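Side-chain contact in phospholyase (Arthrobacter aurescens, PDB 5G4I), which eliminates phosphate from phosphoethanolamine, using pyridoxal phosphate on a scaffold shared with class-III transaminases: residues 342-347 with 423-428. Sequence-based numbering, arbitrary orientation.
Sequences GKYIRK and HADILL
Tyr-344 OH donates a very short hydrogen bond, 2.5 Å, to Asp-425 OD1, the one polar link between these two helical segments. They belong to helices 334-355 and 421-436, which lie side by side in the small domain of a fold-type I pyridoxal phosphate enzyme, packed on the mixed sheet that includes strands 56-59 and 368-373. The segments run nearly parallel, their directions 21° apart, and their axes come within 11.1 Å, a separation bridged by side chains. Tyr-344 spans it because its CG stands anti to the backbone N (chi1 172°), which carries the phenol across to the neighbouring helix. The carboxylate oxygen meets the ring at its edge and in its plane, on the CE2 side: OD1 of Asp-425 is 3.3 Å from CE2 of Tyr-344. Ring and carboxylate planes are turned 59° apart, and the two side chains cross at about a right angle. OD2 of Asp-425 stays farther from the hydroxyl, 3.7 Å from OH of Tyr-344, leaving OD1 as the acceptor; OD1 also has a long, weak ion pair with Arg-348. A phenylalanine in place of Tyr-344 would probably leave Asp-425 OD1 without its phenol donor and the carboxylate freer to turn.

Beside this polar bridge runs a buried apolar seam. Ala-424 and Leu-428, one helical turn apart, both direct their CB atoms at the opposite helix. Ile-345 is the residue they share, and it also packs on Phe-369 of strand 368-373. CG1 of Ile-345 lies 4.2 Å from CB of Ala-424, and the same CG1 approaches Leu-428 CD1 at 4.4 Å.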
ATOM      1  N   GLY A 342      29.228   5.822 -13.294  1.00 12.38           N
ATOM      2  CA  GLY A 342      29.257   4.357 -13.409  1.00 13.94           C
ATOM      3  C   GLY A 342      30.371   3.814 -14.270  1.00 14.00           C
ATOM      4  O   GLY A 342      30.992   2.737 -13.984  1.00 15.29           O
ATOM      5  N   LYS A 343      30.681   4.501 -15.358  1.00 14.33           N
ATOM      6  CA  LYS A 343      31.795   4.103 -16.232  1.00 16.28           C
ATOM      7  C   LYS A 343      33.164   4.107 -15.471  1.00 14.94           C
ATOM      8  O   LYS A 343      33.968   3.157 -15.594  1.00 16.46           O
ATOM      9  CB  LYS A 343      31.851   4.892 -17.532  1.00 17.95           C
ATOM     10  CG  LYS A 343      30.699   4.552 -18.411  1.00 22.92           C
ATOM     11  CD  LYS A 343      30.575   5.532 -19.545  1.00 26.57           C
ATOM     12  CE  LYS A 343      29.375   5.103 -20.395  1.00 33.67           C
ATOM     13  NZ  LYS A 343      29.002   6.193 -21.332  1.00 37.49           N
ATOM     14  N   TYR A 344      33.358   5.129 -14.675  1.00 14.07           N
ATOM     15  CA  TYR A 344      34.573   5.285 -13.867  1.00 14.21           C
ATOM     16  C   TYR A 344      34.646   4.218 -12.758  1.00 12.71           C
ATOM     17  O   TYR A 344      35.667   3.582 -12.525  1.00 13.23           O
ATOM     18  CB  TYR A 344      34.521   6.670 -13.231  1.00 15.64           C
ATOM     19  CG  TYR A 344      35.620   6.903 -12.203  1.00 15.08           C
ATOM     20  CD1 TYR A 344      36.856   7.261 -12.589  1.00 21.05           C
ATOM     21  CD2 TYR A 344      35.368   6.831 -10.867  1.00 16.66           C
ATOM     22  CE1 TYR A 344      37.863   7.544 -11.644  1.00 22.85           C
ATOM     23  CE2 TYR A 344      36.327   7.106  -9.907  1.00 18.31           C
ATOM     24  CZ  TYR A 344      37.618   7.445 -10.307  1.00 21.49           C
ATOM     25  OH  TYR A 344      38.591   7.665  -9.303  1.00 21.37           O
ATOM     26  N   ILE A 345      33.503   3.964 -12.079  1.00 12.42           N
ATOM     27  CA  ILE A 345      33.469   2.894 -11.030  1.00 11.73           C
ATOM     28  C   ILE A 345      33.755   1.544 -11.601  1.00 12.19           C
ATOM     29  O   ILE A 345      34.439   0.720 -11.054  1.00 12.99           O
ATOM     30  CB  ILE A 345      32.056   2.934 -10.341  1.00 11.77           C
ATOM     31  CG1 ILE A 345      31.916   4.217  -9.533  1.00 12.56           C
ATOM     32  CG2 ILE A 345      31.814   1.710  -9.446  1.00 12.66           C
ATOM     33  CD1 ILE A 345      30.497   4.513  -8.979  1.00 12.74           C
ATOM     34  N   ARG A 346      33.180   1.235 -12.795  1.00 13.64           N
ATOM     35  CA  ARG A 346      33.445  -0.061 -13.437  1.00 15.14           C
ATOM     36  C   ARG A 346      34.915  -0.293 -13.735  1.00 15.44           C
ATOM     37  O   ARG A 346      35.461  -1.372 -13.432  1.00 15.83           O
ATOM     38  CB  ARG A 346      32.628  -0.195 -14.749  1.00 18.53           C
ATOM     39  CG  ARG A 346      32.994  -1.392 -15.593  1.00 26.24           C
ATOM     40  CD  ARG A 346      31.666  -1.851 -16.221  1.00 33.45           C
ATOM     41  NE  ARG A 346      31.764  -3.249 -16.215  1.00 43.35           N
ATOM     42  CZ  ARG A 346      31.104  -4.250 -15.611  1.00 32.57           C
ATOM     43  NH1 ARG A 346      29.792  -4.355 -15.151  1.00 27.38           N
ATOM     44  NH2 ARG A 346      31.811  -5.347 -15.728  1.00 31.97           N
ATOM     45  N   LYS A 347      35.593   0.736 -14.281  1.00 14.85           N
ATOM     46  CA  LYS A 347      37.061   0.632 -14.515  1.00 15.95           C
ATOM     47  C   LYS A 347      37.814   0.363 -13.215  1.00 15.46           C
ATOM     48  O   LYS A 347      38.696  -0.539 -13.181  1.00 16.21           O
ATOM     49  CB  LYS A 347      37.560   1.882 -15.237  1.00 18.82           C
ATOM     50  CG  LYS A 347      37.038   1.939 -16.674  1.00 26.37           C
ATOM     51  N   HIS A 423      32.777  10.937  -3.490  1.00 11.36           N
ATOM     52  CA  HIS A 423      32.245   9.865  -2.663  1.00 12.08           C
ATOM     53  C   HIS A 423      32.625   8.479  -3.160  1.00 11.71           C
ATOM     54  O   HIS A 423      32.926   7.545  -2.402  1.00 10.88           O
ATOM     55  CB  HIS A 423      30.700  10.004  -2.627  1.00 12.31           C
ATOM     56  CG  HIS A 423      30.184  11.351  -2.260  1.00 12.42           C
ATOM     57  ND1 HIS A 423      30.546  12.117  -1.162  1.00 16.97           N
ATOM     58  CD2 HIS A 423      29.236  12.084  -2.901  1.00 12.40           C
ATOM     59  CE1 HIS A 423      29.852  13.235  -1.139  1.00 12.10           C
ATOM     60  NE2 HIS A 423      29.054  13.228  -2.216  1.00 17.84           N
ATOM     61  N   ALA A 424      32.612   8.258  -4.516  1.00 10.33           N
ATOM     62  CA  ALA A 424      33.055   7.055  -5.130  1.00 11.49           C
ATOM     63  C   ALA A 424      34.509   6.716  -4.678  1.00 11.93           C
ATOM     64  O   ALA A 424      34.836   5.538  -4.382  1.00 12.11           O
ATOM     65  CB  ALA A 424      32.980   7.092  -6.655  1.00 12.40           C
ATOM     66  N   ASP A 425      35.377   7.764  -4.704  1.00 12.05           N
ATOM     67  CA  ASP A 425      36.778   7.483  -4.331  1.00 12.52           C
ATOM     68  C   ASP A 425      36.923   7.119  -2.867  1.00 12.97           C
ATOM     69  O   ASP A 425      37.726   6.236  -2.539  1.00 13.57           O
ATOM     70  CB  ASP A 425      37.637   8.728  -4.649  1.00 13.83           C
ATOM     71  CG  ASP A 425      37.835   8.948  -6.192  1.00 13.05           C
ATOM     72  OD1 ASP A 425      37.711   8.004  -7.002  1.00 14.74           O
ATOM     73  OD2 ASP A 425      38.230  10.130  -6.537  1.00 18.15           O
ATOM     74  N   ILE A 426      36.131   7.742  -1.995  1.00 11.69           N
ATOM     75  CA  ILE A 426      36.156   7.298  -0.557  1.00 12.26           C
ATOM     76  C   ILE A 426      35.760   5.823  -0.413  1.00 13.56           C
ATOM     77  O   ILE A 426      36.457   5.000   0.136  1.00 13.80           O
ATOM     78  CB  ILE A 426      35.334   8.248   0.314  1.00 13.71           C
ATOM     79  CG1 ILE A 426      35.904   9.637   0.390  1.00 15.07           C
ATOM     80  CG2 ILE A 426      35.082   7.620   1.691  1.00 15.37           C
ATOM     81  CD1 ILE A 426      34.933  10.738   0.846  1.00 18.01           C
ATOM     82  N   LEU A 427      34.587   5.488  -1.010  1.00 12.00           N
ATOM     83  CA  LEU A 427      34.042   4.124  -0.916  1.00 13.04           C
ATOM     84  C   LEU A 427      35.047   3.106  -1.462  1.00 12.26           C
ATOM     85  O   LEU A 427      35.326   2.069  -0.845  1.00 12.95           O
ATOM     86  CB  LEU A 427      32.641   4.036  -1.637  1.00 13.32           C
ATOM     87  CG  LEU A 427      31.975   2.652  -1.589  1.00 14.17           C
ATOM     88  CD1 LEU A 427      30.438   2.841  -1.529  1.00 16.51           C
ATOM     89  CD2 LEU A 427      32.384   1.725  -2.681  1.00 14.88           C
ATOM     90  N   LEU A 428      35.528   3.321  -2.712  1.00 11.21           N
ATOM     91  CA  LEU A 428      36.400   2.360  -3.427  1.00 12.79           C
ATOM     92  C   LEU A 428      37.785   2.184  -2.735  1.00 13.28           C
ATOM     93  O   LEU A 428      38.332   1.078  -2.623  1.00 13.34           O
ATOM     94  CB  LEU A 428      36.567   2.769  -4.925  1.00 12.60           C
ATOM     95  CG  LEU A 428      35.239   2.617  -5.774  1.00 13.97           C
ATOM     96  CD1 LEU A 428      35.446   3.452  -7.037  1.00 16.19           C
ATOM     97  CD2 LEU A 428      34.946   1.195  -6.064  1.00 16.81           C
TER